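Local coordinates for glucose-binding protein (Thermus thermophilus HB27, PDB 2B3B), which binds glucose and is probably the sugar-capturing component of a binding-protein-dependent transport system, in the bacterial solute-binding protein 1 family, at residues Ile5-Ala10 against Asn35-Gly40; Gly11-Ala16 against Pro310-Ile315; Pro60-Val65 against Asp278-Pro283. One frame throughout, in Å; residues are numbered along the deposited sequence.

Contact 1 of 3, residues Ile5-Ala10 against Asn35-Gly40. With GLC (alpha-D-glucopyranose), chain G.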
loop_
_atom_site.group_PDB
_atom_site.type_symbol
_atom_site.label_atom_id
_atom_site.label_comp_id
_atom_site.label_asym_id
_atom_site.label_seq_id
_atom_site.Cartn_x
_atom_site.Cartn_y
_atom_site.Cartn_z
ATOM N N ILE A 5 -12.583 -7.479 -14.555
ATOM C CA ILE A 5 -11.464 -7.274 -13.646
ATOM C C ILE A 5 -11.887 -6.207 -12.636
ATOM O O ILE A 5 -12.218 -5.083 -13.015
ATOM C CB ILE A 5 -10.235 -6.754 -14.372
ATOM C CG1 ILE A 5 -9.740 -7.761 -15.427
ATOM C CG2 ILE A 5 -9.091 -6.461 -13.402
ATOM C CD1 ILE A 5 -8.914 -7.102 -16.482
ATOM N N PHE A 6 -11.840 -6.581 -11.366
ATOM C CA PHE A 6 -12.290 -5.726 -10.281
ATOM C C PHE A 6 -11.057 -5.152 -9.570
ATOM O O PHE A 6 -10.105 -5.867 -9.267
ATOM C CB PHE A 6 -13.165 -6.583 -9.371
ATOM C CG PHE A 6 -13.893 -5.819 -8.277
ATOM C CD1 PHE A 6 -15.246 -5.516 -8.408
ATOM C CD2 PHE A 6 -13.244 -5.490 -7.100
ATOM C CE1 PHE A 6 -15.932 -4.840 -7.411
ATOM C CE2 PHE A 6 -13.936 -4.844 -6.075
ATOM C CZ PHE A 6 -15.276 -4.502 -6.248
ATOM N N SER A 7 -11.053 -3.844 -9.343
ATOM C CA SER A 7 -9.932 -3.176 -8.708
ATOM C C SER A 7 -10.363 -1.788 -8.216
ATOM O O SER A 7 -11.501 -1.363 -8.428
ATOM C CB SER A 7 -8.769 -3.018 -9.697
ATOM O OG SER A 7 -8.956 -1.940 -10.594
ATOM N N TRP A 8 -9.444 -1.088 -7.573
ATOM C CA TRP A 8 -9.700 0.303 -7.246
ATOM C C TRP A 8 -8.804 1.239 -8.031
ATOM O O TRP A 8 -8.570 2.382 -7.643
ATOM C CB TRP A 8 -9.643 0.530 -5.738
ATOM C CG TRP A 8 -8.398 0.257 -4.978
ATOM C CD1 TRP A 8 -7.426 1.154 -4.664
ATOM C CD2 TRP A 8 -8.072 -0.949 -4.283
ATOM N NE1 TRP A 8 -6.479 0.574 -3.844
ATOM C CE2 TRP A 8 -6.860 -0.718 -3.581
ATOM C CE3 TRP A 8 -8.697 -2.197 -4.164
ATOM C CZ2 TRP A 8 -6.241 -1.706 -2.798
ATOM C CZ3 TRP A 8 -8.073 -3.191 -3.379
ATOM C CH2 TRP A 8 -6.859 -2.936 -2.725
ATOM N N TRP A 9 -8.340 0.779 -9.186
ATOM C CA TRP A 9 -7.412 1.586 -9.957
ATOM C C TRP A 9 -8.154 2.539 -10.891
ATOM O O TRP A 9 -8.034 2.461 -12.112
ATOM C CB TRP A 9 -6.438 0.683 -10.702
ATOM C CG TRP A 9 -5.467 0.059 -9.784
ATOM C CD1 TRP A 9 -4.919 0.609 -8.638
ATOM C CD2 TRP A 9 -4.897 -1.247 -9.911
ATOM N NE1 TRP A 9 -4.078 -0.292 -8.047
ATOM C CE2 TRP A 9 -4.018 -1.427 -8.816
ATOM C CE3 TRP A 9 -5.059 -2.293 -10.838
ATOM C CZ2 TRP A 9 -3.292 -2.602 -8.627
ATOM C CZ3 TRP A 9 -4.340 -3.469 -10.650
ATOM C CH2 TRP A 9 -3.463 -3.615 -9.553
ATOM N N ALA A 10 -8.925 3.450 -10.295
ATOM C CA ALA A 10 -9.789 4.348 -11.046
ATOM C C ALA A 10 -9.048 5.628 -11.312
ATOM O O ALA A 10 -8.050 5.923 -10.657
ATOM C CB ALA A 10 -11.046 4.612 -10.274
ATOM N N ASN A 35 -13.612 -3.276 -17.282
ATOM C CA ASN A 35 -12.751 -2.660 -16.284
ATOM C C ASN A 35 -13.632 -2.158 -15.137
ATOM O O ASN A 35 -14.090 -1.017 -15.135
ATOM C CB ASN A 35 -11.915 -1.538 -16.906
ATOM C CG ASN A 35 -10.887 -0.954 -15.917
ATOM O OD1 ASN A 35 -10.861 -1.332 -14.748
ATOM N ND2 ASN A 35 -10.022 -0.063 -16.400
ATOM N N ALA A 36 -13.885 -3.039 -14.175
ATOM C CA ALA A 36 -14.809 -2.759 -13.069
ATOM C C ALA A 36 -14.077 -2.150 -11.865
ATOM O O ALA A 36 -13.754 -2.831 -10.908
ATOM C CB ALA A 36 -15.524 -4.028 -12.676
ATOM N N THR A 37 -13.801 -0.861 -11.931
ATOM C CA THR A 37 -13.172 -0.168 -10.822
ATOM C C THR A 37 -14.203 0.356 -9.826
ATOM O O THR A 37 -15.288 0.797 -10.217
ATOM C CB THR A 37 -12.304 1.002 -11.302
ATOM O OG1 THR A 37 -13.052 1.807 -12.214
ATOM C CG2 THR A 37 -11.067 0.478 -12.007
ATOM N N VAL A 38 -13.856 0.270 -8.546
ATOM C CA VAL A 38 -14.591 0.936 -7.479
ATOM C C VAL A 38 -13.693 2.062 -6.957
ATOM O O VAL A 38 -12.624 1.836 -6.384
ATOM C CB VAL A 38 -15.004 -0.024 -6.351
ATOM C CG1 VAL A 38 -15.811 0.712 -5.251
ATOM C CG2 VAL A 38 -15.817 -1.194 -6.902
ATOM N N THR A 39 -14.140 3.286 -7.186
ATOM C CA THR A 39 -13.328 4.455 -6.894
ATOM C C THR A 39 -13.160 4.610 -5.366
ATOM O O THR A 39 -14.147 4.583 -4.590
ATOM C CB THR A 39 -13.945 5.715 -7.486
ATOM O OG1 THR A 39 -14.248 5.485 -8.879
ATOM C CG2 THR A 39 -12.970 6.924 -7.327
ATOM N N GLY A 40 -11.911 4.761 -4.950
ATOM C CA GLY A 40 -11.606 4.981 -3.539
ATOM C C GLY A 40 -10.221 4.542 -3.162
ATOM O O GLY A 40 -9.853 3.360 -3.318
HETATM C C1 GLC G . -3.624 0.360 -2.254
HETATM C C2 GLC G . -2.910 -0.433 -3.405
HETATM C C3 GLC G . -2.242 0.414 -4.498
HETATM C C4 GLC G . -2.961 1.755 -4.677
HETATM C C5 GLC G . -3.039 2.512 -3.337
HETATM C C6 GLC G . -3.783 3.856 -3.383
HETATM O O1 GLC G . -3.336 -0.042 -0.967
HETATM O O2 GLC G . -2.120 -1.552 -2.969
HETATM O O3 GLC G . -2.321 -0.304 -5.719
HETATM O O4 GLC G . -2.272 2.553 -5.624
HETATM O O5 GLC G . -3.673 1.777 -2.304
HETATM O O6 GLC G . -5.108 3.680 -3.787
HETATM O O HOH W 1 -10.507 -2.866 -12.551
HETATM O O HOH W 2 -9.694 4.701 -6.712
HETATM O O HOH W 3 -8.883 2.214 -14.754
#

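Contact 2 of 3, residues Gly11-Ala16 against Pro310-Ile315. With GLC (alpha-D-glucopyranose), chain G.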
loop_
_atom_site.group_PDB
_atom_site.type_symbol
_atom_site.label_atom_id
_atom_site.label_comp_id
_atom_site.label_asym_id
_atom_site.label_seq_id
_atom_site.Cartn_x
_atom_site.Cartn_y
_atom_site.Cartn_z
ATOM N N GLY A 11 -9.528 6.385 -12.295
ATOM C CA GLY A 11 -9.012 7.713 -12.595
ATOM C C GLY A 11 -7.530 7.701 -12.890
ATOM O O GLY A 11 -7.054 6.909 -13.735
ATOM N N ASP A 12 -6.785 8.530 -12.171
ATOM C CA ASP A 12 -5.350 8.651 -12.424
ATOM C C ASP A 12 -4.512 7.505 -11.860
ATOM O O ASP A 12 -3.279 7.511 -12.017
ATOM C CB ASP A 12 -4.792 10.009 -11.971
ATOM C CG ASP A 12 -4.911 10.242 -10.473
ATOM O OD1 ASP A 12 -4.551 9.329 -9.674
ATOM O OD2 ASP A 12 -5.344 11.384 -10.107
ATOM N N GLU A 13 -5.169 6.565 -11.170
ATOM C CA GLU A 13 -4.524 5.308 -10.811
ATOM C C GLU A 13 -4.630 4.250 -11.924
ATOM O O GLU A 13 -4.022 3.179 -11.812
ATOM C CB GLU A 13 -5.117 4.750 -9.520
ATOM C CG GLU A 13 -5.004 5.695 -8.305
ATOM C CD GLU A 13 -4.756 4.954 -7.005
ATOM O OE1 GLU A 13 -5.505 5.172 -6.012
ATOM O OE2 GLU A 13 -3.803 4.151 -6.985
ATOM N N GLY A 14 -5.397 4.534 -12.968
ATOM C CA GLY A 14 -5.660 3.547 -14.021
ATOM C C GLY A 14 -4.608 3.281 -15.094
ATOM O O GLY A 14 -4.679 2.227 -15.734
ATOM N N PRO A 15 -3.692 4.244 -15.364
ATOM C CA PRO A 15 -2.739 4.036 -16.455
ATOM C C PRO A 15 -2.063 2.656 -16.498
ATOM O O PRO A 15 -2.118 1.993 -17.540
ATOM C CB PRO A 15 -1.716 5.154 -16.236
ATOM C CG PRO A 15 -2.573 6.295 -15.715
ATOM C CD PRO A 15 -3.526 5.598 -14.779
ATOM N N ALA A 16 -1.461 2.232 -15.391
ATOM C CA ALA A 16 -0.771 0.947 -15.354
ATOM C C ALA A 16 -1.713 -0.229 -15.705
ATOM O O ALA A 16 -1.350 -1.097 -16.494
ATOM C CB ALA A 16 -0.094 0.736 -13.994
ATOM N N PRO A 310 6.357 0.402 -14.240
ATOM C CA PRO A 310 6.982 1.722 -14.457
ATOM C C PRO A 310 5.981 2.893 -14.464
ATOM O O PRO A 310 6.329 3.978 -14.015
ATOM C CB PRO A 310 7.679 1.570 -15.840
ATOM C CG PRO A 310 7.941 0.084 -15.940
ATOM C CD PRO A 310 6.718 -0.558 -15.302
ATOM N N LEU A 311 4.766 2.662 -14.951
ATOM C CA LEU A 311 3.684 3.655 -14.950
ATOM C C LEU A 311 3.105 3.872 -13.539
ATOM O O LEU A 311 2.718 4.979 -13.148
ATOM C CB LEU A 311 2.537 3.169 -15.864
ATOM C CG LEU A 311 2.833 3.115 -17.368
ATOM C CD1 LEU A 311 1.828 2.273 -18.152
ATOM C CD2 LEU A 311 2.907 4.551 -17.919
ATOM N N LYS A 312 3.021 2.780 -12.796
ATOM C CA LYS A 312 2.408 2.741 -11.460
ATOM C C LYS A 312 3.225 3.376 -10.314
ATOM O O LYS A 312 2.632 3.896 -9.367
ATOM C CB LYS A 312 2.109 1.279 -11.137
ATOM C CG LYS A 312 1.306 0.999 -9.867
ATOM C CD LYS A 312 -0.123 1.304 -10.056
ATOM C CE LYS A 312 -0.969 0.613 -8.986
ATOM N NZ LYS A 312 -0.804 1.338 -7.690
ATOM N N GLY A 313 4.549 3.291 -10.371
ATOM C CA GLY A 313 5.430 3.681 -9.270
ATOM C C GLY A 313 5.825 2.550 -8.317
ATOM O O GLY A 313 6.734 2.686 -7.501
ATOM N N SER A 314 5.129 1.434 -8.403
ATOM C CA SER A 314 5.539 0.201 -7.723
ATOM C C SER A 314 6.689 -0.412 -8.507
ATOM O O SER A 314 6.946 0.004 -9.637
ATOM C CB SER A 314 4.395 -0.799 -7.715
ATOM O OG SER A 314 3.725 -0.837 -8.959
ATOM N N ILE A 315 7.326 -1.430 -7.936
ATOM C CA ILE A 315 8.301 -2.244 -8.684
ATOM C C ILE A 315 7.653 -3.606 -8.975
ATOM O O ILE A 315 6.606 -3.944 -8.422
ATOM C CB ILE A 315 9.649 -2.361 -7.923
ATOM C CG1 ILE A 315 9.464 -3.145 -6.614
ATOM C CG2 ILE A 315 10.203 -0.985 -7.689
ATOM C CD1 ILE A 315 10.667 -3.235 -5.731
HETATM C C1 GLC G . -3.624 0.360 -2.254
HETATM C C2 GLC G . -2.910 -0.433 -3.405
HETATM C C3 GLC G . -2.242 0.414 -4.498
HETATM C C4 GLC G . -2.961 1.755 -4.677
HETATM C C5 GLC G . -3.039 2.512 -3.337
HETATM C C6 GLC G . -3.783 3.856 -3.383
HETATM O O1 GLC G . -3.336 -0.042 -0.967
HETATM O O2 GLC G . -2.120 -1.552 -2.969
HETATM O O3 GLC G . -2.321 -0.304 -5.719
HETATM O O4 GLC G . -2.272 2.553 -5.624
HETATM O O5 GLC G . -3.673 1.777 -2.304
HETATM O O6 GLC G . -5.108 3.680 -3.787
HETATM O O HOH W 4 -1.699 3.721 -8.685
#

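Contact 3 of 3, residues Pro60-Val65 against Asp278-Pro283. With GLC (alpha-D-glucopyranose), chain G.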
loop_
_atom_site.group_PDB
_atom_site.type_symbol
_atom_site.label_atom_id
_atom_site.label_comp_id
_atom_site.label_asym_id
_atom_site.label_seq_id
_atom_site.Cartn_x
_atom_site.Cartn_y
_atom_site.Cartn_z
ATOM N N PRO A 60 -16.636 -11.340 -9.322
ATOM C CA PRO A 60 -16.040 -10.916 -10.570
ATOM C C PRO A 60 -15.118 -12.054 -11.016
ATOM O O PRO A 60 -14.956 -13.030 -10.282
ATOM C CB PRO A 60 -15.240 -9.665 -10.175
ATOM C CG PRO A 60 -14.901 -9.883 -8.770
ATOM C CD PRO A 60 -15.994 -10.702 -8.159
ATOM N N ASP A 61 -14.558 -11.951 -12.211
ATOM C CA ASP A 61 -13.664 -12.999 -12.708
ATOM C C ASP A 61 -12.341 -13.006 -11.958
ATOM O O ASP A 61 -11.695 -14.038 -11.845
ATOM C CB ASP A 61 -13.458 -12.846 -14.217
ATOM C CG ASP A 61 -14.728 -13.115 -14.994
ATOM O OD1 ASP A 61 -15.499 -14.014 -14.579
ATOM O OD2 ASP A 61 -14.968 -12.418 -16.004
ATOM N N THR A 62 -11.959 -11.845 -11.424
ATOM C CA THR A 62 -10.757 -11.701 -10.625
ATOM C C THR A 62 -10.818 -10.341 -9.930
ATOM O O THR A 62 -11.491 -9.411 -10.421
ATOM C CB THR A 62 -9.485 -11.790 -11.492
ATOM O OG1 THR A 62 -8.319 -11.820 -10.656
ATOM C CG2 THR A 62 -9.405 -10.623 -12.489
ATOM N N PHE A 63 -10.144 -10.224 -8.793
ATOM C CA PHE A 63 -10.154 -8.955 -8.062
ATOM C C PHE A 63 -8.811 -8.636 -7.446
ATOM O O PHE A 63 -8.090 -9.526 -6.950
ATOM C CB PHE A 63 -11.291 -8.904 -7.018
ATOM C CG PHE A 63 -11.224 -9.975 -5.965
ATOM C CD1 PHE A 63 -10.439 -9.811 -4.831
ATOM C CD2 PHE A 63 -11.993 -11.132 -6.086
ATOM C CE1 PHE A 63 -10.383 -10.803 -3.828
ATOM C CE2 PHE A 63 -11.957 -12.116 -5.102
ATOM C CZ PHE A 63 -11.144 -11.950 -3.959
ATOM N N GLN A 64 -8.477 -7.351 -7.487
ATOM C CA GLN A 64 -7.315 -6.810 -6.808
ATOM C C GLN A 64 -7.412 -7.139 -5.322
ATOM O O GLN A 64 -8.446 -6.937 -4.701
ATOM C CB GLN A 64 -7.277 -5.298 -6.983
ATOM C CG GLN A 64 -6.060 -4.627 -6.423
ATOM C CD GLN A 64 -6.108 -3.097 -6.501
ATOM O OE1 GLN A 64 -6.951 -2.516 -7.166
ATOM N NE2 GLN A 64 -5.192 -2.455 -5.805
ATOM N N VAL A 65 -6.322 -7.640 -4.760
ATOM C CA VAL A 65 -6.314 -8.034 -3.371
ATOM C C VAL A 65 -4.888 -8.025 -2.894
ATOM O O VAL A 65 -3.962 -8.376 -3.627
ATOM C CB VAL A 65 -6.993 -9.429 -3.177
ATOM C CG1 VAL A 65 -6.288 -10.527 -3.995
ATOM C CG2 VAL A 65 -7.062 -9.810 -1.672
ATOM N N ASP A 278 -0.003 -5.807 -4.534
ATOM C CA ASP A 278 -1.243 -6.017 -5.265
ATOM C C ASP A 278 -1.174 -7.349 -6.020
ATOM O O ASP A 278 -0.186 -7.637 -6.697
ATOM C CB ASP A 278 -1.471 -4.882 -6.245
ATOM C CG ASP A 278 -1.672 -3.532 -5.551
ATOM O OD1 ASP A 278 -2.524 -3.456 -4.633
ATOM O OD2 ASP A 278 -0.986 -2.560 -5.947
ATOM N N SER A 279 -2.233 -8.142 -5.909
ATOM C CA SER A 279 -2.269 -9.472 -6.477
ATOM C C SER A 279 -3.673 -9.752 -6.985
ATOM O O SER A 279 -4.637 -9.036 -6.652
ATOM C CB SER A 279 -1.787 -10.495 -5.430
ATOM O OG SER A 279 -2.775 -10.788 -4.468
ATOM N N PHE A 280 -3.777 -10.774 -7.826
ATOM C CA PHE A 280 -5.036 -11.221 -8.381
ATOM C C PHE A 280 -5.185 -12.729 -8.184
ATOM O O PHE A 280 -4.247 -13.481 -8.408
ATOM C CB PHE A 280 -5.090 -10.905 -9.874
ATOM C CG PHE A 280 -5.352 -9.457 -10.168
ATOM C CD1 PHE A 280 -6.647 -8.980 -10.186
ATOM C CD2 PHE A 280 -4.308 -8.593 -10.398
ATOM C CE1 PHE A 280 -6.908 -7.626 -10.432
ATOM C CE2 PHE A 280 -4.540 -7.231 -10.662
ATOM C CZ PHE A 280 -5.864 -6.749 -10.659
ATOM N N GLY A 281 -6.383 -13.145 -7.796
ATOM C CA GLY A 281 -6.719 -14.545 -7.660
ATOM C C GLY A 281 -7.808 -15.015 -8.612
ATOM O O GLY A 281 -8.209 -14.301 -9.532
ATOM N N LEU A 282 -8.286 -16.229 -8.357
ATOM C CA LEU A 282 -9.341 -16.850 -9.143
ATOM C C LEU A 282 -10.509 -17.255 -8.234
ATOM O O LEU A 282 -10.460 -18.304 -7.601
ATOM C CB LEU A 282 -8.786 -18.066 -9.881
ATOM C CG LEU A 282 -9.751 -18.801 -10.836
ATOM C CD1 LEU A 282 -10.242 -17.900 -11.963
ATOM C CD2 LEU A 282 -9.050 -20.031 -11.421
ATOM N N PRO A 283 -11.556 -16.404 -8.156
ATOM C CA PRO A 283 -12.776 -16.699 -7.414
ATOM C C PRO A 283 -13.463 -17.961 -7.910
ATOM O O PRO A 283 -13.543 -18.152 -9.113
ATOM C CB PRO A 283 -13.683 -15.488 -7.705
ATOM C CG PRO A 283 -12.787 -14.427 -8.196
ATOM C CD PRO A 283 -11.594 -15.074 -8.790
HETATM C C1 GLC G . -3.624 0.360 -2.254
HETATM C C2 GLC G . -2.910 -0.433 -3.405
HETATM C C3 GLC G . -2.242 0.414 -4.498
HETATM C C4 GLC G . -2.961 1.755 -4.677
HETATM C C5 GLC G . -3.039 2.512 -3.337
HETATM C C6 GLC G . -3.783 3.856 -3.383
HETATM O O1 GLC G . -3.336 -0.042 -0.967
HETATM O O2 GLC G . -2.120 -1.552 -2.969
HETATM O O3 GLC G . -2.321 -0.304 -5.719
HETATM O O4 GLC G . -2.272 2.553 -5.624
HETATM O O5 GLC G . -3.673 1.777 -2.304
HETATM O O6 GLC G . -5.108 3.680 -3.787
HETATM O O HOH W 5 -8.787 -12.029 -6.864
#

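Contact 1 of 3, residues Ile5-Ala10 against Asn35-Gly40
Trp8 lays its CB 3.3 Å from Val38 O and its CD1 near Gly40 O, and from there its indole runs on to the glucose. Both tryptophans meet the sugar at a ring edge: Trp9 NE1 donates to glucose O3 at 2.9 Å, Trp8 NE1 only weakly to O5. What positions them is the turn just before. Ser7 OG accepts from Trp9 N at 3.1 Å, an ST turn that bends the chain out of the strand, and the same OG donates to a water that in turn donates to Ile5 O and Asn35 OD1, tying both strands to the turn. Behind it the strands pair in parallel through Val38 N to Ser7 O (2.9 Å), Ser7 N to Ala36 O and Ala36 N to Ile5 O. Phe6 CG lies anti to its own N (chi1 -172°), which carries Phe6 CZ to 3.4 Å from Val38 CG2; from helix 44-55, Leu50 touches Phe6 and Val49 touches Val38. These are the two parallel strands of a beta-alpha-beta unit whose connecting helix is 15-27. The serine turn thus positions the backbone from which two indoles reach the sugar, Trp9 with a good bond and Trp8 with a weak one.

Contact 2 of 3, residues Gly11-Ala16 against Pro310-Ile315
Ala16 sits with its methyl against the last turn of helix 302-312, Ala16 CB lying 3.6 Å from Lys312 CB and 4.0 Å from Leu311 CB. This is the close-packed part, where the start of helix 15-27 meets the end of helix 302-312 next to the sugar site; Leu311 adds its CD1 branch alongside Pro15 O and Ala16 CA. Lys312 CG leaves this packing anti to the Lys312 backbone N (chi1 -173°); a bend at chi2 keeps CD against the Ala16 methyl, and another at chi4 turns NZ to the sugar.

There the contact is looser and polar. Glu13 OE2 and Lys312 NZ stand 4.2 Å apart, too far for a salt bridge, and a water bridges them, donating to the carboxylate and accepting from the ammonium. Glucose O4 makes a second bridge, donating a hydrogen bond to Glu13 OE2 at 2.6 Å and accepting one from Lys312 NZ at 2.8 Å. Glucose O6 donates to Glu13 OE1, which also takes the indole N-H of Trp224, while Lys312 NZ reaches glucose O3 and His119 as well. Opposite charges held apart in this way would be expected to polarise the O4 hydroxyl, which serves as both donor and acceptor between them.

Contact 3 of 3, residues Pro60-Val65 against Asp278-Pro283
Asp278 accepts hydrogen bonds from two neighbouring glucose hydroxyls, O2 onto OD1 and O3 onto OD2, both at 2.6 Å. Gln64 lies beside it, pointing the same way, and its NE2 donates to Asp278 OD1 at 3.1 Å from above the carboxylate plane, amide and carboxylate being turned 85° apart. The extended glutamine chain spans to the site, and its other end atom, OE1, is taken by the backbone N of Trp8. With an alanine at the aspartate's place, glucose O2 and O3 would probably lose the carboxylate that accepts from them, and Gln64 NE2 this partner.

Next along the strand, Val65 and Ser279 form an antiparallel hydrogen-bonded pair, where strand 62-66 joins strand 272-280 in the large mixed sheet. Val65 O is gripped twice from opposite faces of its plane, by Ser279 N and by Ser279 OG at 2.8 Å; that hydroxyl also bonds to Ser113. Farther along, Thr62 OG1 donates in the carbonyl plane to Gly281 O at 2.7 Å, while a water accepts from both Phe63 N and Gly281 N.

The packing follows the same line. Phe280 CD1 and CE1 come against Phe63 C and Gln64 N, with Gln64 CA off-centre over the ring in a CH-pi contact, Thr62 OG1 at the edge and Trp295 edge-to-face beyond. Pro283 slides past Phe63 in the opposite direction, Pro283 CG 3.9 Å from Phe63 CE2. Chemically, the carboxylate accepts from two vicinal hydroxyls and from the Gln64 amide, on a strand held by the Val65-Ser279 pair.

How the contacts relate
All three contacts converge on one glucose. Contacts 1 and 3 share a sheet, strands 2-7 and 62-66 being neighbours in it, and their centres lie about 11 Å apart; Phe6 O probably takes the N-H of Gln64, 2.8 Å from Gln64 N. The first segment of contact 2, Gly11-Ala16, follows directly along the chain from the Trp8-Trp9 turn into helix 15-27; contact 2 is about 13 Å from contact 1 by centres, and Trp9 NE1 lies 3.4 Å from Lys312 CE. Contacts 2 and 3, about 18 Å apart between centres, come together at the sugar, Lys312 NZ 4.3 Å from Asp278 OD2. Glucose O3 is the meeting point, hydrogen-bonded by a residue from each contact; His66, His348 and Ala42 N also bind the sugar.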